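Side-chain contacts in laccase (Uncultured bacterium, PDB 4F7K), which probably oxidises phenolic and related substrates at the expense of molecular oxygen, which it reduces to water, as a laccase of the multicopper oxidase family: residues S103-R106 against V111-G114; N105-Q110 against V191-I196. One frame throughout, in Å; residues are numbered along the deposited sequence. Where two conformers were deposited one is given.

Interaction 1 (S103-R106 against V111-G114)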
ATOM      1  N   SER A 103       9.262  -5.646  -3.786  1.00 28.68           N
ATOM      2  CA  SER A 103       9.751  -6.425  -4.905  1.00 30.15           C
ATOM      3  C   SER A 103       8.591  -6.688  -5.881  1.00 30.05           C
ATOM      4  O   SER A 103       7.433  -6.848  -5.479  1.00 29.35           O
ATOM      5  CB  SER A 103      10.432  -7.726  -4.460  1.00 29.07           C
ATOM      6  OG  SER A 103       9.491  -8.795  -4.339  1.00 32.35           O
ATOM      7  N   HIS A 104       8.924  -6.723  -7.160  1.00 31.00           N
ATOM      8  CA  HIS A 104       7.922  -6.860  -8.230  1.00 32.04           C
ATOM      9  C   HIS A 104       7.119  -8.154  -8.146  1.00 32.25           C
ATOM     10  O   HIS A 104       6.011  -8.225  -8.680  1.00 31.83           O
ATOM     11  CB  HIS A 104       8.613  -6.820  -9.599  1.00 32.99           C
ATOM     12  CG  HIS A 104       9.190  -8.138 -10.004  1.00 34.49           C
ATOM     13  ND1 HIS A 104      10.332  -8.668  -9.414  1.00 35.69           N
ATOM     14  CD2 HIS A 104       8.748  -9.068 -10.884  1.00 33.23           C
ATOM     15  CE1 HIS A 104      10.586  -9.852  -9.950  1.00 36.99           C
ATOM     16  NE2 HIS A 104       9.647 -10.111 -10.851  1.00 38.50           N
ATOM     17  N   ASN A 105       7.694  -9.188  -7.523  1.00 32.30           N
ATOM     18  CA  ASN A 105       7.051 -10.489  -7.463  1.00 33.43           C
ATOM     19  C   ASN A 105       6.481 -10.840  -6.079  1.00 32.97           C
ATOM     20  O   ASN A 105       6.124 -11.998  -5.819  1.00 32.78           O
ATOM     21  CB  ASN A 105       8.022 -11.586  -7.935  1.00 33.74           C
ATOM     22  CG  ASN A 105       9.257 -11.686  -7.074  1.00 33.40           C
ATOM     23  OD1 ASN A 105       9.433 -10.942  -6.094  1.00 32.59           O
ATOM     24  ND2 ASN A 105      10.141 -12.595  -7.448  1.00 33.66           N
ATOM     25  N   ARG A 106       6.358  -9.837  -5.216  1.00 32.96           N
ATOM     26  CA  ARG A 106       5.939 -10.068  -3.832  1.00 33.31           C
ATOM     27  C   ARG A 106       4.593 -10.817  -3.635  1.00 35.04           C
ATOM     28  O   ARG A 106       4.413 -11.599  -2.649  1.00 33.90           O
ATOM     29  CB  ARG A 106       5.975  -8.763  -3.029  1.00 32.83           C
ATOM     30  CG  ARG A 106       5.878  -9.029  -1.538  1.00 29.95           C
ATOM     31  CD  ARG A 106       6.105  -7.817  -0.649  1.00 27.43           C
ATOM     32  NE  ARG A 106       5.779  -8.203   0.730  1.00 21.92           N
ATOM     33  CZ  ARG A 106       4.624  -7.890   1.309  1.00 24.47           C
ATOM     34  NH1 ARG A 106       3.745  -7.133   0.644  1.00 23.49           N
ATOM     35  NH2 ARG A 106       4.344  -8.298   2.551  1.00 21.89           N
ATOM     36  N   VAL A 111       9.284 -16.107  -0.554  1.00 36.28           N
ATOM     37  CA  VAL A 111      10.589 -15.569  -0.103  1.00 35.99           C
ATOM     38  C   VAL A 111      10.641 -14.049  -0.048  1.00 34.17           C
ATOM     39  O   VAL A 111      11.386 -13.487   0.763  1.00 33.21           O
ATOM     40  CB  VAL A 111      11.822 -15.965  -0.999  1.00 37.69           C
ATOM     41  CG1 VAL A 111      12.457 -17.231  -0.527  1.00 39.60           C
ATOM     42  CG2 VAL A 111      11.494 -15.953  -2.532  1.00 37.82           C
ATOM     43  N   ALA A 112       9.872 -13.390  -0.915  1.00 32.31           N
ATOM     44  CA  ALA A 112       9.858 -11.923  -0.975  1.00 30.77           C
ATOM     45  C   ALA A 112       8.975 -11.289   0.125  1.00 30.20           C
ATOM     46  O   ALA A 112       8.726 -10.053   0.136  1.00 27.40           O
ATOM     47  CB  ALA A 112       9.410 -11.478  -2.366  1.00 30.80           C
ATOM     48  N   LYS A 113       8.486 -12.117   1.048  1.00 29.38           N
ATOM     49  CA  LYS A 113       7.544 -11.599   2.059  1.00 30.30           C
ATOM     50  C   LYS A 113       8.021 -10.273   2.720  1.00 28.14           C
ATOM     51  O   LYS A 113       7.249  -9.314   2.866  1.00 27.58           O
ATOM     52  CB  LYS A 113       7.323 -12.671   3.125  1.00 31.94           C
ATOM     53  CG  LYS A 113       6.531 -12.213   4.314  1.00 34.16           C
ATOM     54  CD  LYS A 113       5.069 -12.146   4.024  1.00 36.74           C
ATOM     55  CE  LYS A 113       4.323 -12.646   5.287  1.00 41.44           C
ATOM     56  NZ  LYS A 113       2.867 -12.279   5.328  1.00 42.94           N
ATOM     57  N   GLY A 114       9.296 -10.213   3.085  1.00 27.19           N
ATOM     58  CA  GLY A 114       9.825  -9.067   3.825  1.00 25.40           C
ATOM     59  C   GLY A 114      10.288  -7.896   2.985  1.00 24.89           C
ATOM     60  O   GLY A 114      10.749  -6.874   3.523  1.00 23.87           O
TER
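R106 lies alongside the backbone of A112 and K113, its CG 3.5 Å from A112 O and its guanidinium edge turned to K113 O. Extended from CG to NE, with CG anti to the backbone N (chi1 -166°), the chain carries the guanidinium past A112 to the carbonyl of K113. There two nitrogens grip one oxygen side-on: R106 NE donates to K113 O over 2.8 Å and R106 NH2 to K113 O over 3.1 Å, while NH1 continues to V191 O. The oxygen lies close to the guanidinium plane, but NE stands above the carbonyl plane whereas NH2 lies in it. The two hydrogen bonds fix the rotation of the guanidinium. With an alanine here, K113 O is likely to lose both donors and a gap to open beside the A112 backbone.

The methyl of A112 points into the type I turn from S103 to R106, its CB 3.3 Å from S103 OG and 3.8 Å from N105 OD1. Those two polar atoms are bonded to each other, S103 OG donating to N105 OD1 over 2.8 Å almost in line with the side-chain C=O. K113 starts off away from the turn but bends to pass its CD beside R106 NH2; its NZ bonds to D139 O and its charge meets the W140 ring in a cation-pi contact. The turn begins on the last residue of strand 97-103, and both segments lie in the connection to strand 116-122, its neighbour in one sheet; K113 also touches M25 of strand 23-28, and G114 O accepts from T32 OG1.

Interaction 2 (N105-Q110 against V191-I196)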
ATOM      1  N   ASN A 105       7.694  -9.188  -7.523  1.00 32.30           N
ATOM      2  CA  ASN A 105       7.051 -10.489  -7.463  1.00 33.43           C
ATOM      3  C   ASN A 105       6.481 -10.840  -6.079  1.00 32.97           C
ATOM      4  O   ASN A 105       6.124 -11.998  -5.819  1.00 32.78           O
ATOM      5  CB  ASN A 105       8.022 -11.586  -7.935  1.00 33.74           C
ATOM      6  CG  ASN A 105       9.257 -11.686  -7.074  1.00 33.40           C
ATOM      7  OD1 ASN A 105       9.433 -10.942  -6.094  1.00 32.59           O
ATOM      8  ND2 ASN A 105      10.141 -12.595  -7.448  1.00 33.66           N
ATOM      9  N   ARG A 106       6.358  -9.837  -5.216  1.00 32.96           N
ATOM     10  CA  ARG A 106       5.939 -10.068  -3.832  1.00 33.31           C
ATOM     11  C   ARG A 106       4.593 -10.817  -3.635  1.00 35.04           C
ATOM     12  O   ARG A 106       4.413 -11.599  -2.649  1.00 33.90           O
ATOM     13  CB  ARG A 106       5.975  -8.763  -3.029  1.00 32.83           C
ATOM     14  CG  ARG A 106       5.878  -9.029  -1.538  1.00 29.95           C
ATOM     15  CD  ARG A 106       6.105  -7.817  -0.649  1.00 27.43           C
ATOM     16  NE  ARG A 106       5.779  -8.203   0.730  1.00 21.92           N
ATOM     17  CZ  ARG A 106       4.624  -7.890   1.309  1.00 24.47           C
ATOM     18  NH1 ARG A 106       3.745  -7.133   0.644  1.00 23.49           N
ATOM     19  NH2 ARG A 106       4.344  -8.298   2.551  1.00 21.89           N
ATOM     20  N   SER A 107       3.697 -10.658  -4.603  1.00 36.21           N
ATOM     21  CA  SER A 107       2.351 -11.237  -4.503  1.00 38.40           C
ATOM     22  C   SER A 107       2.335 -12.702  -4.774  1.00 39.80           C
ATOM     23  O   SER A 107       1.366 -13.378  -4.442  1.00 40.81           O
ATOM     24  CB  SER A 107       1.395 -10.554  -5.467  1.00 39.49           C
ATOM     25  OG  SER A 107       1.098  -9.272  -4.981  1.00 40.36           O
ATOM     26  N   TRP A 108       3.403 -13.211  -5.373  1.00 40.98           N
ATOM     27  CA  TRP A 108       3.431 -14.632  -5.695  1.00 42.25           C
ATOM     28  C   TRP A 108       4.711 -15.363  -5.281  1.00 42.45           C
ATOM     29  O   TRP A 108       4.864 -16.546  -5.563  1.00 43.44           O
ATOM     30  CB  TRP A 108       3.119 -14.857  -7.181  1.00 44.00           C
ATOM     31  CG  TRP A 108       4.221 -14.491  -8.136  1.00 45.20           C
ATOM     32  CD1 TRP A 108       5.262 -15.288  -8.527  1.00 46.80           C
ATOM     33  CD2 TRP A 108       4.382 -13.250  -8.835  1.00 46.27           C
ATOM     34  NE1 TRP A 108       6.076 -14.614  -9.407  1.00 46.59           N
ATOM     35  CE2 TRP A 108       5.559 -13.363  -9.619  1.00 46.25           C
ATOM     36  CE3 TRP A 108       3.660 -12.043  -8.864  1.00 45.80           C
ATOM     37  CZ2 TRP A 108       6.011 -12.336 -10.442  1.00 46.49           C
ATOM     38  CZ3 TRP A 108       4.110 -11.010  -9.693  1.00 47.32           C
ATOM     39  CH2 TRP A 108       5.275 -11.161 -10.466  1.00 47.41           C
ATOM     40  N   GLU A 109       5.628 -14.674  -4.615  1.00 40.72           N
ATOM     41  CA  GLU A 109       6.814 -15.348  -4.113  1.00 41.11           C
ATOM     42  C   GLU A 109       6.918 -15.170  -2.608  1.00 39.34           C
ATOM     43  O   GLU A 109       7.204 -14.065  -2.129  1.00 36.53           O
ATOM     44  CB  GLU A 109       8.099 -14.793  -4.762  1.00 41.47           C
ATOM     45  CG  GLU A 109       8.228 -15.076  -6.257  1.00 46.27           C
ATOM     46  CD  GLU A 109       8.547 -16.541  -6.642  1.00 51.52           C
ATOM     47  OE1 GLU A 109       8.769 -17.419  -5.755  1.00 53.31           O
ATOM     48  OE2 GLU A 109       8.584 -16.799  -7.870  1.00 53.18           O
ATOM     49  N   GLN A 110       6.755 -16.285  -1.900  1.00 38.94           N
ATOM     50  CA  GLN A 110       6.818 -16.334  -0.452  1.00 38.67           C
ATOM     51  C   GLN A 110       8.155 -15.807   0.089  1.00 36.78           C
ATOM     52  O   GLN A 110       8.135 -15.115   1.074  1.00 35.43           O
ATOM     53  CB  GLN A 110       6.518 -17.762   0.074  1.00 40.76           C
ATOM     54  CG  GLN A 110       6.583 -17.954   1.641  1.00 45.14           C
ATOM     55  CD  GLN A 110       5.594 -17.060   2.421  1.00 50.42           C
ATOM     56  OE1 GLN A 110       4.382 -17.329   2.461  0.60 52.38           O
ATOM     57  NE2 GLN A 110       6.117 -16.002   3.051  0.60 49.60           N
ATOM     58  N   VAL A 191      -0.103  -4.208   4.015  1.00 25.94           N
ATOM     59  CA  VAL A 191       1.026  -4.744   3.249  1.00 27.00           C
ATOM     60  C   VAL A 191       0.921  -6.265   3.088  1.00 27.62           C
ATOM     61  O   VAL A 191       1.785  -6.880   2.483  1.00 28.21           O
ATOM     62  CB  VAL A 191       2.409  -4.358   3.847  1.00 28.40           C
ATOM     63  CG1 VAL A 191       2.542  -2.827   3.934  1.00 26.96           C
ATOM     64  CG2 VAL A 191       2.634  -5.020   5.259  1.00 24.72           C
ATOM     65  N   ALA A 192      -0.136  -6.869   3.626  1.00 27.66           N
ATOM     66  CA  ALA A 192      -0.423  -8.279   3.321  1.00 28.83           C
ATOM     67  C   ALA A 192      -0.703  -8.507   1.832  1.00 30.32           C
ATOM     68  O   ALA A 192      -1.222  -7.635   1.124  1.00 32.95           O
ATOM     69  CB  ALA A 192      -1.602  -8.799   4.177  1.00 28.69           C
ATOM     70  N   THR A 193      -0.339  -9.672   1.329  1.00 30.90           N
ATOM     71  CA  THR A 193      -0.608  -9.974  -0.058  1.00 30.83           C
ATOM     72  C   THR A 193      -1.995 -10.664  -0.214  1.00 30.95           C
ATOM     73  O   THR A 193      -2.573 -10.700  -1.292  1.00 31.28           O
ATOM     74  CB  THR A 193       0.515 -10.894  -0.631  1.00 32.82           C
ATOM     75  OG1 THR A 193       0.785 -12.033   0.236  1.00 32.00           O
ATOM     76  CG2 THR A 193       1.780 -10.102  -0.828  1.00 32.45           C
ATOM     77  N   ASP A 194      -2.500 -11.249   0.862  1.00 29.77           N
ATOM     78  CA  ASP A 194      -3.547 -12.261   0.720  1.00 31.56           C
ATOM     79  C   ASP A 194      -4.680 -12.118   1.691  1.00 30.78           C
ATOM     80  O   ASP A 194      -5.542 -12.984   1.702  1.00 33.60           O
ATOM     81  CB  ASP A 194      -2.979 -13.698   0.779  1.00 31.27           C
ATOM     82  CG  ASP A 194      -2.179 -14.060  -0.457  1.00 33.99           C
ATOM     83  OD1 ASP A 194      -2.792 -14.316  -1.514  1.00 35.18           O
ATOM     84  OD2 ASP A 194      -0.918 -14.089  -0.384  1.00 34.42           O
ATOM     85  N   ARG A 195      -4.684 -11.043   2.469  1.00 30.20           N
ATOM     86  CA  ARG A 195      -5.646 -10.809   3.558  0.50 30.78           C
ATOM     87  C   ARG A 195      -6.284  -9.433   3.453  1.00 31.34           C
ATOM     88  O   ARG A 195      -5.563  -8.454   3.224  1.00 32.24           O
ATOM     89  CB  ARG A 195      -4.939 -10.902   4.920  0.50 29.83           C
ATOM     90  CG  ARG A 195      -4.415 -12.321   5.263  0.50 30.02           C
ATOM     91  CD  ARG A 195      -5.568 -13.323   5.304  0.50 28.09           C
ATOM     92  NE  ARG A 195      -5.135 -14.666   5.709  0.50 29.18           N
ATOM     93  CZ  ARG A 195      -5.854 -15.756   5.471  0.50 28.83           C
ATOM     94  NH1 ARG A 195      -7.009 -15.622   4.857  0.50 27.51           N
ATOM     95  NH2 ARG A 195      -5.425 -16.960   5.830  0.50 27.02           N
ATOM     96  N   ILE A 196      -7.593  -9.359   3.644  1.00 31.67           N
ATOM     97  CA  ILE A 196      -8.286  -8.091   3.725  1.00 32.12           C
ATOM     98  C   ILE A 196      -8.489  -7.813   5.210  1.00 31.45           C
ATOM     99  O   ILE A 196      -8.995  -8.672   5.935  1.00 32.00           O
ATOM    100  CB  ILE A 196      -9.674  -8.148   3.043  1.00 33.02           C
ATOM    101  CG1 ILE A 196      -9.549  -8.444   1.549  1.00 33.01           C
ATOM    102  CG2 ILE A 196     -10.416  -6.842   3.238  1.00 34.02           C
ATOM    103  CD1 ILE A 196     -10.724  -9.303   1.047  1.00 31.90           C
TER
HETATM  104  O   HOH W   1       0.602 -14.809  -2.476  1.00 32.85           O
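R106 directs its far end at V191, where the NH1 and NH2 pair holds the backbone oxygen end-on. R106 NH1 donates to V191 O over 2.7 Å, in the carbonyl plane, and R106 NH2 to V191 O over 2.9 Å, from a position tilted 32° from it. The oxygen sits within 2° of the guanidinium plane, so the group meets it squarely by its edge. One face is packed by T193, whose CG2 sits 3.8 Å over the guanidinium plane, near its outer margin rather than its centre. T193 CG2 also lies 3.5 Å from R106 O. With CG2 anti to its own carbonyl carbon and OG1 on the other branch (chi1 49°), T193 presents carbon to the arginine and hydroxyl to D194.

This tight part is a junction between two cupredoxin-like domains of the multicopper oxidase fold: the loop after strand 97-103 meets the loop after strand 183-190, and W100 and Y116 back both R106 and V191.

Toward the S107 side the fit is looser. S107 OG comes no nearer to T193 CG2 than 4.3 Å, and D194 is joined through a water, which donates to S107 O and to D194 OD2, the latter over 2.7 Å. T193 OG1 donates to that same carboxylate oxygen from above its plane, while D194 OD1 accepts from H401 NE2 and G404 N.

Interactions 1 and 2 lie with centres about 8 Å apart, and both begin in the segment that contributes N105 and R106. Along the chain, interaction 1 joins parts of the single connection between strands 97-103 and 116-122, whereas interaction 2 reaches 81 residues on, to the loop between strands 183-190 and 197-202. One is thus internal to the first cupredoxin-like domain, and the other ties that domain to the second. The shared guanidinium bonds carbonyl oxygens on both, so the shape of the first loop is probably coupled to the domain junction.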